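Long-range contacts in flavohemoprotein (Vibrio cholerae O1 biovar El Tor, PDB 4EH1), which probably detoxifies nitric oxide by turning it into nitrate with O2 and NAD(P)H, the fragment here being its FAD- and NAD(P)H-binding reductase domain: residues V7-K11 and L89-V95; Q38-E43 and K100-G106; S58-A62 and Q130-T135; F108-R113 and D203-C207. All coordinates share one frame. Numbering follows the deposited sequence.

Contact 1: residues V7-K11 and L89-V95; sequences VVREK and LHNNVKV
This contact lies in the FAD-binding barrel of the reductase domain, where the chain leaves helix 84-92 and turns toward the next barrel strand. Residues 7-11 are a strand with a classic beta bulge: Arg9 (phi/psi -88/-30) and Glu10 both face Val22. Residues 89-91 are helical, and from Val93 to Val95 the backbone is extended. Lys11 is the main link. Its side chain is fully stretched, all four chi angles t, and points toward the helix end. There NZ donates three hydrogen bonds to backbone carbonyls: His90 O at 2.7 Å, Val93 O at 3.0 Å and Leu89 O at 3.2 Å. The ammonium thus gathers three carbonyls near the C-terminal end of the helix. Beside it is an apolar patch. Val8 CG2 meets Val93 CG1 at 3.6 Å, and Val95 CG2 lies 3.9 Å from Lys11 CB. Val8 and Val95 are the closest pair of backbones, CA to CA 5.0 Å. Arg9 NH2 and Glu10 OE1 form a salt bridge of 2.9 Å within the strand. Strand 4-13 pairs with strand 18-25, His90 bonds Val72 O, and Gln12 of the second subunit packs on Glu10 and Val95.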
# COMPACT_ATOMS: atom_id res chain seq x y z
N VAL A 7 -15.41 -3.75 4.16
CA VAL A 7 -14.66 -2.53 4.32
C VAL A 7 -13.16 -2.84 4.19
O VAL A 7 -12.67 -3.84 4.71
CB VAL A 7 -14.95 -1.89 5.70
CG1 VAL A 7 -14.20 -0.57 5.88
CG2 VAL A 7 -16.45 -1.69 5.82
N VAL A 8 -12.46 -1.99 3.45
CA VAL A 8 -11.02 -2.10 3.30
C VAL A 8 -10.39 -1.71 4.64
O VAL A 8 -10.49 -0.56 5.08
CB VAL A 8 -10.49 -1.14 2.22
CG1 VAL A 8 -8.98 -1.26 2.09
CG2 VAL A 8 -11.20 -1.39 0.88
N ARG A 9 -9.74 -2.67 5.30
CA ARG A 9 -8.98 -2.39 6.52
C ARG A 9 -7.53 -1.98 6.20
O ARG A 9 -6.91 -1.19 6.92
CB ARG A 9 -8.96 -3.61 7.43
CG ARG A 9 -8.44 -3.33 8.83
CD ARG A 9 -8.50 -4.55 9.77
NE ARG A 9 -7.53 -5.58 9.43
CZ ARG A 9 -6.23 -5.54 9.76
NH1 ARG A 9 -5.75 -4.49 10.44
NH2 ARG A 9 -5.41 -6.52 9.39
N GLU A 10 -7.00 -2.52 5.09
CA GLU A 10 -5.59 -2.35 4.74
C GLU A 10 -5.45 -2.36 3.24
O GLU A 10 -6.14 -3.13 2.57
CB GLU A 10 -4.79 -3.53 5.23
CG GLU A 10 -3.63 -3.14 6.05
CD GLU A 10 -3.94 -3.30 7.49
OE1 GLU A 10 -4.04 -4.47 7.93
OE2 GLU A 10 -4.11 -2.27 8.17
N LYS A 11 -4.52 -1.54 2.74
CA LYS A 11 -4.21 -1.42 1.32
C LYS A 11 -2.68 -1.38 1.18
O LYS A 11 -2.06 -0.35 1.37
CB LYS A 11 -4.82 -0.13 0.77
CG LYS A 11 -4.97 -0.11 -0.73
CD LYS A 11 -5.75 1.12 -1.22
CE LYS A 11 -5.70 1.18 -2.76
NZ LYS A 11 -6.40 2.37 -3.27
N LEU A 89 -10.21 0.17 -8.12
CA LEU A 89 -9.75 -0.31 -6.83
C LEU A 89 -8.46 0.38 -6.40
O LEU A 89 -8.40 0.92 -5.28
CB LEU A 89 -9.54 -1.82 -6.86
CG LEU A 89 -10.83 -2.62 -6.96
CD1 LEU A 89 -10.53 -4.10 -7.06
CD2 LEU A 89 -11.76 -2.30 -5.76
N HIS A 90 -7.44 0.32 -7.26
CA HIS A 90 -6.16 1.00 -7.04
C HIS A 90 -6.35 2.51 -6.79
O HIS A 90 -5.86 3.04 -5.80
CB HIS A 90 -5.19 0.80 -8.23
CG HIS A 90 -4.44 -0.50 -8.19
ND1 HIS A 90 -3.08 -0.56 -8.02
CD2 HIS A 90 -4.86 -1.79 -8.29
CE1 HIS A 90 -2.68 -1.82 -8.01
NE2 HIS A 90 -3.75 -2.59 -8.18
N ASN A 91 -7.10 3.19 -7.65
CA ASN A 91 -7.15 4.65 -7.59
C ASN A 91 -8.19 5.25 -6.66
O ASN A 91 -7.99 6.35 -6.18
CB ASN A 91 -7.34 5.25 -8.98
CG ASN A 91 -6.18 4.94 -9.91
OD1 ASN A 91 -5.05 4.77 -9.45
ND2 ASN A 91 -6.44 4.85 -11.21
N ASN A 92 -9.30 4.56 -6.44
CA ASN A 92 -10.45 5.20 -5.80
C ASN A 92 -10.85 4.57 -4.49
O ASN A 92 -11.45 5.21 -3.65
CB ASN A 92 -11.68 5.16 -6.73
CG ASN A 92 -11.49 5.98 -8.00
OD1 ASN A 92 -12.08 7.04 -8.16
ND2 ASN A 92 -10.67 5.48 -8.90
N VAL A 93 -10.59 3.28 -4.33
CA VAL A 93 -11.07 2.60 -3.14
C VAL A 93 -10.02 2.67 -2.02
O VAL A 93 -9.07 1.90 -2.01
CB VAL A 93 -11.45 1.16 -3.47
CG1 VAL A 93 -11.90 0.43 -2.18
CG2 VAL A 93 -12.53 1.13 -4.57
N LYS A 94 -10.23 3.58 -1.07
CA LYS A 94 -9.29 3.80 0.03
C LYS A 94 -9.54 2.92 1.25
O LYS A 94 -10.62 2.34 1.40
CB LYS A 94 -9.37 5.26 0.50
CG LYS A 94 -9.37 6.28 -0.62
CD LYS A 94 -9.22 7.71 -0.09
CE LYS A 94 -10.47 8.14 0.69
NZ LYS A 94 -11.74 7.65 0.04
N VAL A 95 -8.54 2.84 2.13
CA VAL A 95 -8.75 2.33 3.48
C VAL A 95 -9.93 3.06 4.12
O VAL A 95 -9.96 4.29 4.15
CB VAL A 95 -7.50 2.52 4.38
CG1 VAL A 95 -7.81 2.08 5.81
CG2 VAL A 95 -6.31 1.72 3.82

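Contact 2: residues Q38-E43 and K100-G106; sequences QYIGIE and KLYAPAG. With SO4 (sulfate ion), chain E.
Tyr39 takes chi1 p (54°), so its ring leans back over the other strand: Ala105 O lies over one ring face and CE1 is 3.5 Å from Gly106 CA. Gly106 has phi/psi 118/148, which calls for glycine. Gln38 (chi1 m, chi2 t) reaches along the strand end, NE2 donating to Gly106 O at 2.8 Å. Strands 39-43 and 100-105 run antiparallel, axes 4.5 Å apart at 161°, neighbours in the six-stranded antiparallel barrel that binds FAD. Tyr39-Ala105, Gly41-Tyr102 and Glu43-Lys100 are hydrogen-bonded pairs; Ile42-Leu101 is non-hydrogen-bonded. A beta bulge shifts the register by one between Tyr39 and Gly41. Gly41 N donates to Tyr102 O (3.2 Å), and Tyr102 N to Gly41 O (2.8 Å). Tyr102 (m) sends OH to Glu43 OE1 at 2.7 Å. Glu43 (t, t) also forms a salt bridge with Arg52. On the opposite face Leu101 (t) sets CD1 3.9 Å from Ile40 CD1 and 4.1 Å from Ile42 CD1. Ile40 CG2 packs on Pro104 CG at 3.7 Å.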
# COMPACT_ATOMS: atom_id res chain seq x y z
N GLN A 38 -9.17 -20.68 -3.97
CA GLN A 38 -10.48 -20.15 -4.39
C GLN A 38 -10.48 -18.63 -4.47
O GLN A 38 -9.53 -17.97 -4.00
CB GLN A 38 -11.61 -20.64 -3.51
CG GLN A 38 -11.79 -22.13 -3.59
CD GLN A 38 -13.02 -22.59 -2.85
OE1 GLN A 38 -13.16 -22.36 -1.65
NE2 GLN A 38 -13.92 -23.23 -3.57
N TYR A 39 -11.52 -18.07 -5.07
CA TYR A 39 -11.59 -16.61 -5.28
C TYR A 39 -12.93 -16.06 -4.79
O TYR A 39 -13.91 -16.80 -4.70
CB TYR A 39 -11.42 -16.24 -6.78
CG TYR A 39 -12.40 -16.98 -7.67
CD1 TYR A 39 -12.04 -18.17 -8.27
CD2 TYR A 39 -13.70 -16.51 -7.86
CE1 TYR A 39 -12.96 -18.89 -9.05
CE2 TYR A 39 -14.61 -17.20 -8.62
CZ TYR A 39 -14.24 -18.39 -9.21
OH TYR A 39 -15.15 -19.06 -9.99
N ILE A 40 -12.95 -14.77 -4.49
CA ILE A 40 -14.20 -14.10 -4.22
C ILE A 40 -14.51 -13.21 -5.41
O ILE A 40 -13.75 -13.15 -6.38
CB ILE A 40 -14.20 -13.29 -2.87
CG1 ILE A 40 -12.95 -12.41 -2.72
CG2 ILE A 40 -14.20 -14.23 -1.69
CD1 ILE A 40 -13.04 -11.08 -3.42
N GLY A 41 -15.65 -12.54 -5.33
CA GLY A 41 -16.06 -11.58 -6.33
C GLY A 41 -16.08 -10.18 -5.76
O GLY A 41 -16.52 -9.97 -4.62
N ILE A 42 -15.61 -9.21 -6.53
CA ILE A 42 -15.70 -7.82 -6.12
C ILE A 42 -16.60 -7.07 -7.11
O ILE A 42 -16.47 -7.24 -8.32
CB ILE A 42 -14.32 -7.15 -6.10
CG1 ILE A 42 -13.41 -7.79 -5.04
CG2 ILE A 42 -14.45 -5.64 -5.84
CD1 ILE A 42 -13.81 -7.48 -3.59
N GLU A 43 -17.49 -6.23 -6.59
CA GLU A 43 -18.37 -5.46 -7.45
C GLU A 43 -18.32 -3.98 -7.10
O GLU A 43 -18.46 -3.59 -5.94
CB GLU A 43 -19.80 -5.97 -7.34
CG GLU A 43 -20.87 -4.97 -7.68
CD GLU A 43 -22.26 -5.52 -7.38
OE1 GLU A 43 -22.59 -6.61 -7.91
OE2 GLU A 43 -23.02 -4.89 -6.61
N LYS A 100 -18.64 -4.18 -2.50
CA LYS A 100 -19.56 -5.29 -2.37
C LYS A 100 -18.82 -6.55 -2.79
O LYS A 100 -18.15 -6.57 -3.83
CB LYS A 100 -20.75 -5.07 -3.27
CG LYS A 100 -21.38 -3.70 -3.09
CD LYS A 100 -22.03 -3.55 -1.73
CE LYS A 100 -22.06 -2.09 -1.29
NZ LYS A 100 -22.82 -1.91 -0.02
N LEU A 101 -18.96 -7.59 -1.98
CA LEU A 101 -18.14 -8.78 -2.09
C LEU A 101 -18.98 -10.06 -2.15
O LEU A 101 -19.87 -10.26 -1.32
CB LEU A 101 -17.19 -8.87 -0.90
CG LEU A 101 -16.19 -10.02 -0.93
CD1 LEU A 101 -14.88 -9.59 -0.30
CD2 LEU A 101 -16.76 -11.26 -0.18
N TYR A 102 -18.63 -10.95 -3.07
CA TYR A 102 -19.35 -12.20 -3.25
C TYR A 102 -18.52 -13.31 -2.69
O TYR A 102 -17.31 -13.24 -2.72
CB TYR A 102 -19.63 -12.46 -4.72
CG TYR A 102 -20.66 -11.52 -5.25
CD1 TYR A 102 -20.30 -10.25 -5.68
CD2 TYR A 102 -22.00 -11.89 -5.32
CE1 TYR A 102 -21.26 -9.35 -6.18
CE2 TYR A 102 -22.96 -11.01 -5.83
CZ TYR A 102 -22.58 -9.74 -6.25
OH TYR A 102 -23.51 -8.87 -6.76
N ALA A 103 -19.20 -14.35 -2.22
CA ALA A 103 -18.64 -15.42 -1.40
C ALA A 103 -17.66 -16.27 -2.16
O ALA A 103 -17.73 -16.36 -3.37
CB ALA A 103 -19.79 -16.29 -0.90
N PRO A 104 -16.75 -16.94 -1.45
CA PRO A 104 -15.73 -17.75 -2.13
C PRO A 104 -16.28 -18.86 -3.02
O PRO A 104 -17.26 -19.50 -2.67
CB PRO A 104 -14.92 -18.35 -0.96
CG PRO A 104 -15.09 -17.34 0.16
CD PRO A 104 -16.54 -16.89 0.01
N ALA A 105 -15.62 -19.10 -4.15
CA ALA A 105 -16.00 -20.13 -5.11
C ALA A 105 -14.76 -20.59 -5.88
O ALA A 105 -13.66 -20.05 -5.69
CB ALA A 105 -17.08 -19.58 -6.10
N GLY A 106 -14.94 -21.57 -6.75
CA GLY A 106 -13.87 -22.00 -7.63
C GLY A 106 -13.47 -23.44 -7.38
O GLY A 106 -13.51 -23.92 -6.26
S SO4 E . -23.07 -14.03 -2.15
O1 SO4 E . -24.14 -13.47 -2.98
O2 SO4 E . -23.59 -14.41 -0.85
O3 SO4 E . -22.46 -15.19 -2.79
O4 SO4 E . -22.04 -13.03 -1.87
O HOH W 1 -19.07 -1.52 -4.46

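Contact 3: residues S58-A62 and Q130-T135; sequences SLSHA and QAILHT. With FAD (flavin-adenine dinucleotide), chain C.
Residues 58-62 run as an irregular, mostly extended segment across one side of helix 126-138, which supplies residues 130-135. The backbones come closest at His61 and Ala131, CA to CA 4.0 Å. The aromatic contact is a face-to-face stack of His61 (chi1 -142°) on His134 (m), with centroids 3.7 Å apart and planes at 12°. His61 ND1 accepts from Ala62 N at 3.0 Å, and His134 NE2 is hydrogen-bonded to Glu161. Van der Waals packing is tight because Ala131 is small: its CB lies 3.3 Å from both Leu59 O and His61 O. Ser60 O is 3.4 Å from Gln130 CB, and Ala62 CB is 3.9 Å from His134 CB. No polar bond links the two segments directly. Within the helix Thr135 OG1 (chi1 m) donates to Ala131 O at 2.8 Å. Ser58 N donates to FAD O4 at 3.1 Å. Ser60 OG is bonded to Ser71 and Gln130 NE2 to Thr162. This is the interface between the flavin and nucleotide domains of the ferredoxin-reductase-like fold, with the flavin ring beside it.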
# COMPACT_ATOMS: atom_id res chain seq x y z
N SER A 58 -8.69 -13.62 -6.41
CA SER A 58 -8.27 -14.76 -5.64
C SER A 58 -7.94 -14.35 -4.22
O SER A 58 -7.35 -13.30 -4.00
CB SER A 58 -7.00 -15.35 -6.24
OG SER A 58 -7.21 -15.84 -7.55
N LEU A 59 -8.31 -15.17 -3.25
CA LEU A 59 -7.84 -14.95 -1.88
C LEU A 59 -6.31 -15.19 -1.84
O LEU A 59 -5.82 -16.15 -2.42
CB LEU A 59 -8.61 -15.84 -0.92
CG LEU A 59 -10.08 -15.39 -1.02
CD1 LEU A 59 -11.00 -16.54 -0.85
CD2 LEU A 59 -10.37 -14.29 -0.03
N SER A 60 -5.55 -14.30 -1.19
CA SER A 60 -4.09 -14.46 -1.18
C SER A 60 -3.51 -14.65 0.21
O SER A 60 -2.29 -14.47 0.42
CB SER A 60 -3.40 -13.24 -1.79
OG SER A 60 -3.78 -12.08 -1.07
N HIS A 61 -4.39 -14.95 1.17
CA HIS A 61 -3.94 -15.42 2.48
C HIS A 61 -4.73 -16.68 2.88
O HIS A 61 -5.71 -17.02 2.22
CB HIS A 61 -4.07 -14.30 3.54
CG HIS A 61 -2.95 -14.30 4.53
ND1 HIS A 61 -2.77 -15.32 5.45
CD2 HIS A 61 -1.92 -13.43 4.73
CE1 HIS A 61 -1.70 -15.06 6.18
NE2 HIS A 61 -1.16 -13.93 5.76
N ALA A 62 -4.29 -17.37 3.94
CA ALA A 62 -5.01 -18.51 4.52
C ALA A 62 -6.38 -18.11 5.12
O ALA A 62 -6.55 -17.00 5.62
CB ALA A 62 -4.16 -19.17 5.61
N GLN A 130 -0.16 -17.74 -3.02
CA GLN A 130 0.11 -17.17 -1.70
C GLN A 130 -0.83 -17.71 -0.59
O GLN A 130 -0.39 -17.92 0.55
CB GLN A 130 0.07 -15.65 -1.76
CG GLN A 130 1.03 -14.99 -0.73
CD GLN A 130 2.51 -15.26 -1.02
OE1 GLN A 130 2.88 -15.76 -2.10
NE2 GLN A 130 3.36 -14.94 -0.07
N ALA A 131 -2.11 -17.89 -0.91
CA ALA A 131 -3.07 -18.48 0.03
C ALA A 131 -2.61 -19.88 0.35
O ALA A 131 -2.65 -20.31 1.49
CB ALA A 131 -4.52 -18.48 -0.54
N ILE A 132 -2.13 -20.60 -0.67
CA ILE A 132 -1.68 -21.97 -0.48
C ILE A 132 -0.42 -22.03 0.38
O ILE A 132 -0.37 -22.80 1.33
CB ILE A 132 -1.49 -22.69 -1.81
CG1 ILE A 132 -2.83 -22.76 -2.57
CG2 ILE A 132 -0.90 -24.09 -1.58
CD1 ILE A 132 -2.75 -23.44 -3.95
N LEU A 133 0.59 -21.21 0.06
CA LEU A 133 1.76 -21.13 0.92
C LEU A 133 1.39 -20.89 2.38
O LEU A 133 1.90 -21.56 3.26
CB LEU A 133 2.66 -19.97 0.52
CG LEU A 133 3.51 -20.14 -0.73
CD1 LEU A 133 4.25 -18.82 -1.01
CD2 LEU A 133 4.48 -21.32 -0.57
N HIS A 134 0.56 -19.89 2.63
CA HIS A 134 0.21 -19.59 4.02
C HIS A 134 -0.50 -20.75 4.72
O HIS A 134 -0.25 -21.01 5.92
CB HIS A 134 -0.60 -18.31 4.15
CG HIS A 134 0.23 -17.07 4.07
ND1 HIS A 134 1.15 -16.73 5.03
CD2 HIS A 134 0.26 -16.08 3.14
CE1 HIS A 134 1.72 -15.58 4.71
NE2 HIS A 134 1.21 -15.17 3.55
N THR A 135 -1.35 -21.46 3.98
CA THR A 135 -2.08 -22.61 4.54
C THR A 135 -1.11 -23.75 4.86
O THR A 135 -1.20 -24.36 5.92
CB THR A 135 -3.15 -23.16 3.56
OG1 THR A 135 -4.03 -22.09 3.21
CG2 THR A 135 -3.98 -24.28 4.22
PA FAD C . -11.33 -4.83 -17.93
O1A FAD C . -12.26 -5.92 -17.81
O2A FAD C . -11.77 -3.48 -18.02
O5B FAD C . -10.50 -5.09 -19.20
C5B FAD C . -10.19 -6.39 -19.62
C4B FAD C . -9.22 -6.45 -20.79
O4B FAD C . -9.85 -6.06 -21.99
C3B FAD C . -8.10 -5.49 -20.55
O3B FAD C . -6.93 -6.05 -21.09
C2B FAD C . -8.48 -4.29 -21.34
O2B FAD C . -7.29 -3.68 -21.76
C1B FAD C . -9.29 -4.86 -22.47
N9A FAD C . -10.36 -3.93 -22.80
C8A FAD C . -11.18 -3.33 -21.96
N7A FAD C . -12.02 -2.52 -22.61
C5A FAD C . -11.74 -2.60 -23.88
C6A FAD C . -12.25 -1.99 -25.10
N6A FAD C . -13.27 -1.12 -25.07
N1A FAD C . -11.66 -2.33 -26.23
C2A FAD C . -10.66 -3.19 -26.26
N3A FAD C . -10.14 -3.78 -25.21
C4A FAD C . -10.63 -3.52 -24.01
N1 FAD C . -6.97 -10.50 -11.07
C2 FAD C . -6.17 -10.10 -10.08
O2 FAD C . -5.67 -9.01 -10.16
N3 FAD C . -5.92 -10.82 -9.00
C4 FAD C . -6.44 -12.00 -8.82
O4 FAD C . -6.17 -12.60 -7.81
C4X FAD C . -7.32 -12.53 -9.87
N5 FAD C . -7.88 -13.71 -9.77
C5X FAD C . -8.65 -14.17 -10.73
C6 FAD C . -9.20 -15.41 -10.58
C7 FAD C . -10.01 -15.92 -11.55
C7M FAD C . -10.60 -17.27 -11.40
C8 FAD C . -10.30 -15.14 -12.74
C8M FAD C . -11.19 -15.72 -13.77
C9 FAD C . -9.76 -13.89 -12.90
C9A FAD C . -8.93 -13.38 -11.93
N10 FAD C . -8.37 -12.13 -12.07
C10 FAD C . -7.55 -11.68 -11.04
C1' FAD C . -8.66 -11.30 -13.23
C2' FAD C . -9.67 -10.21 -12.85
O2' FAD C . -10.92 -10.72 -12.46
C3' FAD C . -10.01 -9.21 -13.93
O3' FAD C . -10.38 -9.84 -15.12
C4' FAD C . -8.96 -8.13 -14.16
O4' FAD C . -8.71 -7.49 -12.93
C5' FAD C . -9.34 -7.12 -15.23
O5' FAD C . -10.49 -6.38 -14.94
P FAD C . -10.65 -4.88 -15.25
O1P FAD C . -12.02 -4.57 -15.01
O2P FAD C . -9.65 -4.18 -14.54
O3P FAD C . -10.31 -4.84 -16.76

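Contact 4: residues F108-R113 and D203-C207; sequences FFYVER and DFYLC
Residues 108-113 form an extended connection without regular strand pairing. It passes strand 203-207 at 161° between end-to-end directions, and the backbones stay apart (Tyr110 CA to Tyr205 CA 7.9 Å). Side chains and water fill the gap. Tyr205 (chi1 m) points toward the connection, and its OH accepts from Val111 N at 3.0 Å, nearly straight at 175°. Two waters also bond this hydroxyl. Water 2 lies 3.1 Å from Tyr205 OH and donates to Phe109 O at 3.1 Å. Water 3 lies 3.0 Å from Tyr205 OH, with Val111 O at 2.6 Å and Asp203 OD2 at 2.5 Å. Arg113 (chi1 m, then t, t) forms a salt bridge through NH1 to Asp203 OD2, 3.1 Å. Asp203 OD1 is satisfied by Arg115 and His231. Tyr110 OH donates to Glu112 OE2 at 2.5 Å, and Glu112 OE1 pairs with Lys141. Apolar contacts flank the tyrosine: Phe108 CE1 to Tyr205 CD2 is 3.9 Å, and Tyr110 CD1 to Tyr205 CZ is 3.6 Å. Here the linker from the FAD-binding barrel is held against the parallel sheet of the NAD-binding domain, a two-domain layout characteristic of the ferredoxin-reductase family.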
# COMPACT_ATOMS: atom_id res chain seq x y z
N PHE A 108 -10.49 -24.67 -8.29
CA PHE A 108 -9.06 -24.81 -8.15
C PHE A 108 -8.66 -24.53 -6.70
O PHE A 108 -8.85 -23.42 -6.19
CB PHE A 108 -8.33 -23.91 -9.15
CG PHE A 108 -6.86 -23.77 -8.87
CD1 PHE A 108 -5.96 -24.70 -9.38
CD2 PHE A 108 -6.39 -22.74 -8.07
CE1 PHE A 108 -4.61 -24.57 -9.13
CE2 PHE A 108 -5.05 -22.60 -7.80
CZ PHE A 108 -4.15 -23.52 -8.34
N PHE A 109 -8.13 -25.54 -6.02
CA PHE A 109 -7.65 -25.37 -4.65
C PHE A 109 -6.79 -26.52 -4.19
O PHE A 109 -6.87 -27.62 -4.70
CB PHE A 109 -8.79 -25.16 -3.65
CG PHE A 109 -9.89 -26.20 -3.73
CD1 PHE A 109 -9.82 -27.36 -2.97
CD2 PHE A 109 -10.99 -26.01 -4.54
CE1 PHE A 109 -10.83 -28.31 -3.04
CE2 PHE A 109 -11.99 -26.95 -4.62
CZ PHE A 109 -11.92 -28.10 -3.88
N TYR A 110 -5.96 -26.24 -3.20
CA TYR A 110 -5.05 -27.25 -2.72
C TYR A 110 -5.82 -28.35 -1.98
O TYR A 110 -6.69 -28.08 -1.15
CB TYR A 110 -4.02 -26.62 -1.79
CG TYR A 110 -3.14 -27.65 -1.18
CD1 TYR A 110 -2.08 -28.17 -1.90
CD2 TYR A 110 -3.38 -28.14 0.09
CE1 TYR A 110 -1.29 -29.12 -1.39
CE2 TYR A 110 -2.56 -29.11 0.63
CZ TYR A 110 -1.51 -29.60 -0.13
OH TYR A 110 -0.65 -30.57 0.35
N VAL A 111 -5.49 -29.60 -2.27
CA VAL A 111 -6.05 -30.71 -1.50
C VAL A 111 -4.90 -31.54 -0.94
O VAL A 111 -3.98 -31.92 -1.69
CB VAL A 111 -6.96 -31.57 -2.36
CG1 VAL A 111 -7.35 -32.86 -1.61
CG2 VAL A 111 -8.19 -30.77 -2.78
N GLU A 112 -4.91 -31.77 0.37
CA GLU A 112 -3.84 -32.52 1.02
C GLU A 112 -3.86 -33.98 0.58
O GLU A 112 -4.84 -34.71 0.79
CB GLU A 112 -3.93 -32.42 2.56
CG GLU A 112 -2.71 -33.05 3.27
CD GLU A 112 -1.36 -32.55 2.68
OE1 GLU A 112 -0.53 -33.37 2.21
OE2 GLU A 112 -1.14 -31.33 2.69
N ARG A 113 -2.77 -34.40 -0.04
CA ARG A 113 -2.69 -35.79 -0.49
C ARG A 113 -1.39 -36.45 -0.04
O ARG A 113 -1.05 -37.55 -0.51
CB ARG A 113 -2.82 -35.86 -2.01
CG ARG A 113 -4.19 -35.42 -2.54
CD ARG A 113 -4.36 -35.80 -4.01
NE ARG A 113 -5.56 -35.20 -4.61
CZ ARG A 113 -5.62 -33.93 -5.00
NH1 ARG A 113 -4.57 -33.12 -4.86
NH2 ARG A 113 -6.74 -33.45 -5.54
N ASP A 203 2.47 -33.30 -6.54
CA ASP A 203 1.33 -32.54 -7.06
C ASP A 203 1.84 -31.19 -7.57
O ASP A 203 2.48 -30.45 -6.83
CB ASP A 203 0.30 -32.28 -5.97
CG ASP A 203 -0.83 -33.30 -5.96
OD1 ASP A 203 -1.08 -33.94 -7.00
OD2 ASP A 203 -1.48 -33.45 -4.91
N PHE A 204 1.49 -30.85 -8.81
CA PHE A 204 1.92 -29.61 -9.44
C PHE A 204 0.73 -28.67 -9.58
O PHE A 204 -0.22 -28.97 -10.29
CB PHE A 204 2.55 -29.89 -10.82
CG PHE A 204 3.84 -30.67 -10.73
CD1 PHE A 204 3.82 -32.03 -10.44
CD2 PHE A 204 5.06 -30.03 -10.91
CE1 PHE A 204 5.02 -32.76 -10.31
CE2 PHE A 204 6.26 -30.73 -10.77
CZ PHE A 204 6.25 -32.09 -10.47
N TYR A 205 0.78 -27.54 -8.87
CA TYR A 205 -0.26 -26.53 -8.97
C TYR A 205 0.28 -25.35 -9.75
O TYR A 205 1.37 -24.85 -9.46
CB TYR A 205 -0.70 -26.07 -7.56
CG TYR A 205 -1.46 -27.12 -6.77
CD1 TYR A 205 -0.78 -28.13 -6.06
CD2 TYR A 205 -2.84 -27.08 -6.69
CE1 TYR A 205 -1.50 -29.10 -5.31
CE2 TYR A 205 -3.56 -28.05 -5.94
CZ TYR A 205 -2.88 -29.05 -5.26
OH TYR A 205 -3.59 -29.99 -4.51
N LEU A 206 -0.49 -24.89 -10.73
CA LEU A 206 -0.06 -23.88 -11.70
C LEU A 206 -1.05 -22.73 -11.79
O LEU A 206 -2.26 -22.96 -11.90
CB LEU A 206 -0.00 -24.50 -13.10
CG LEU A 206 1.14 -25.42 -13.51
CD1 LEU A 206 1.37 -26.58 -12.54
CD2 LEU A 206 0.86 -25.96 -14.87
N CYS A 207 -0.58 -21.49 -11.80
CA CYS A 207 -1.48 -20.37 -12.02
C CYS A 207 -0.84 -19.22 -12.77
O CYS A 207 0.25 -18.76 -12.40
CB CYS A 207 -2.01 -19.80 -10.70
SG CYS A 207 -3.22 -18.44 -10.96
O HOH W 2 -6.18 -30.23 -6.18
O HOH W 3 -1.80 -31.89 -3.04

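Contacts 1 and 2 belong to the FAD-binding barrel, where strands 4-13 and 98-105 are neighbours. They touch through Leu89 CD2 and Ile42 CG2 at 4.3 Å. Contacts 3 and 4 each join the barrel side to the nucleotide domain; their centres are about 12 Å apart, and Ile132 CG2 meets Tyr110 CB at 4.0 Å. Contact 2 continues into contact 3 through Gln38 O and Leu59 N, 3.1 Å apart, a probable hydrogen bond. It reaches contact 4 where Gln38 CG packs on Phe109 CD2 at 4.1 Å. Tyr39 and Ser58 both line the flavin pocket. Contacts 1 and 4 lie farthest apart, about 30 Å between centres.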